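Local coordinates for protein endonuclease NucS (Pyrococcus abyssi, PDB 2VLD) that cleaves the single-stranded 3' and 5' extremities of branched DNA as a homodimeric repair endonuclease and interacts with PCNA, at residues 187-190 with 191-195. The protein carries 2 engineered substitutions. Sequence-based numbering, arbitrary orientation.
Engineered in segment 187-190: Met188 (natural residue Leu).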
loop_
_atom_site.group_PDB
_atom_site.type_symbol
_atom_site.label_atom_id
_atom_site.label_comp_id
_atom_site.label_asym_id
_atom_site.label_seq_id
_atom_site.Cartn_x
_atom_site.Cartn_y
_atom_site.Cartn_z
ATOM N N GLN A 187 5.452 -23.454 14.117
ATOM C CA GLN A 187 5.863 -22.268 14.847
ATOM C C GLN A 187 6.733 -22.706 16.031
ATOM O O GLN A 187 7.900 -22.312 16.141
ATOM C CB GLN A 187 4.645 -21.419 15.258
ATOM C CG GLN A 187 5.009 -20.025 15.777
ATOM C CD GLN A 187 3.879 -18.972 15.700
ATOM O OE1 GLN A 187 3.427 -18.605 14.608
ATOM N NE2 GLN A 187 3.467 -18.448 16.861
HETATM N N MSE A 188 6.191 -23.581 16.875
HETATM C CA MSE A 188 6.939 -24.068 18.023
HETATM C C MSE A 188 8.253 -24.748 17.626
HETATM O O MSE A 188 9.294 -24.536 18.273
HETATM C CB MSE A 188 6.096 -25.018 18.854
HETATM C CG MSE A 188 6.821 -25.469 20.095
HETATM SE SE MSE A 188 5.653 -26.489 21.253
HETATM C CE MSE A 188 5.524 -28.092 20.173
ATOM N N LYS A 189 8.201 -25.560 16.569
ATOM C CA LYS A 189 9.394 -26.217 16.044
ATOM C C LYS A 189 10.512 -25.213 15.810
ATOM O O LYS A 189 11.634 -25.423 16.258
ATOM C CB LYS A 189 9.088 -26.977 14.750
ATOM C CG LYS A 189 10.303 -27.686 14.173
ATOM C CD LYS A 189 9.975 -28.521 12.940
ATOM C CE LYS A 189 11.247 -28.900 12.162
ATOM N NZ LYS A 189 12.289 -29.552 13.022
ATOM N N ARG A 190 10.193 -24.120 15.122
ATOM C CA ARG A 190 11.175 -23.087 14.814
ATOM C C ARG A 190 11.868 -22.589 16.081
ATOM O O ARG A 190 13.089 -22.437 16.103
ATOM C CB ARG A 190 10.513 -21.932 14.071
ATOM C CG ARG A 190 11.494 -21.023 13.366
ATOM C CD ARG A 190 10.796 -19.990 12.509
ATOM N NE ARG A 190 10.406 -18.824 13.292
ATOM C CZ ARG A 190 9.146 -18.466 13.534
ATOM N NH1 ARG A 190 8.139 -19.177 13.045
ATOM N NH2 ARG A 190 8.898 -17.386 14.254
ATOM N N TYR A 191 11.084 -22.367 17.135
ATOM C CA TYR A 191 11.606 -21.896 18.415
ATOM C C TYR A 191 12.525 -22.932 19.012
ATOM O O TYR A 191 13.619 -22.604 19.457
ATOM C CB TYR A 191 10.479 -21.572 19.405
ATOM C CG TYR A 191 9.445 -20.598 18.892
ATOM C CD1 TYR A 191 8.105 -20.743 19.238
ATOM C CD2 TYR A 191 9.802 -19.531 18.061
ATOM C CE1 TYR A 191 7.149 -19.860 18.780
ATOM C CE2 TYR A 191 8.850 -18.637 17.588
ATOM C CZ TYR A 191 7.525 -18.807 17.952
ATOM O OH TYR A 191 6.567 -17.930 17.494
ATOM N N VAL A 192 12.082 -24.188 18.993
ATOM C CA VAL A 192 12.861 -25.292 19.556
ATOM C C VAL A 192 14.206 -25.445 18.831
ATOM O O VAL A 192 15.257 -25.442 19.465
ATOM C CB VAL A 192 12.040 -26.610 19.576
ATOM C CG1 VAL A 192 12.908 -27.798 19.960
ATOM C CG2 VAL A 192 10.874 -26.490 20.537
ATOM N N ASP A 193 14.154 -25.536 17.504
ATOM C CA ASP A 193 15.350 -25.647 16.677
ATOM C C ASP A 193 16.328 -24.507 16.923
ATOM O O ASP A 193 17.522 -24.746 17.082
ATOM C CB ASP A 193 14.981 -25.703 15.194
ATOM C CG ASP A 193 14.344 -27.024 14.797
ATOM O OD1 ASP A 193 14.446 -28.006 15.568
ATOM O OD2 ASP A 193 13.743 -27.079 13.703
ATOM N N SER A 194 15.815 -23.277 16.963
ATOM C CA SER A 194 16.613 -22.089 17.278
ATOM C C SER A 194 17.371 -22.271 18.594
ATOM O O SER A 194 18.563 -21.989 18.679
ATOM C CB SER A 194 15.704 -20.847 17.334
ATOM O OG SER A 194 16.375 -19.698 17.830
ATOM N N LEU A 195 16.673 -22.757 19.611
ATOM C CA LEU A 195 17.278 -22.976 20.910
ATOM C C LEU A 195 18.186 -24.204 20.924
ATOM O O LEU A 195 19.167 -24.240 21.665
ATOM C CB LEU A 195 16.203 -23.086 21.983
ATOM C CG LEU A 195 15.408 -21.812 22.275
ATOM C CD1 LEU A 195 14.040 -22.197 22.694
ATOM C CD2 LEU A 195 16.048 -20.959 23.346
#
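The side chains of Gln187 and Tyr191, one turn apart on helix 182-199, run side by side and point the same way. Separately, the backbone carbonyl Gln187 O stands 3.4 Å above the plane of the Tyr191 ring, over its centre, while its bond from Tyr191 N is weak at 3.3 Å. The Gln187 amide plane is 62° from the ring and its NE2 hydrogen-bonds to Glu174 on strand 170-175, whereas Tyr191 OH bonds to Glu40 of the second subunit. The engineered selenomethionine Met188 sets CG 4.2 Å from Val192 CG2; both side chains also meet Leu225, and Met188 reaches Leu207 as Val192 does Val203, both on strand 203-209. This inward face belongs to the beta-alpha-beta unit of strand 170-175, helix 182-199 and strand 203-209 in the PDDEXK-clan nuclease domain. Lys189 turns back at chi4 (53°), which brings NZ to the syn lone pair of Asp193 OD2 at 2.9 Å; NZ also forms a salt bridge with Glu223. The same pair shares the helical bond from Asp193 N to Lys189 O. Arg190, bent at chi3, holds its guanidinium steeply inclined to the Tyr191 ring (70°), with Tyr191 CE2 over one guanidinium face and 3.6 Å from Arg190 NH2, which approaches the ring obliquely and salt-bridges to Glu40 of the second subunit.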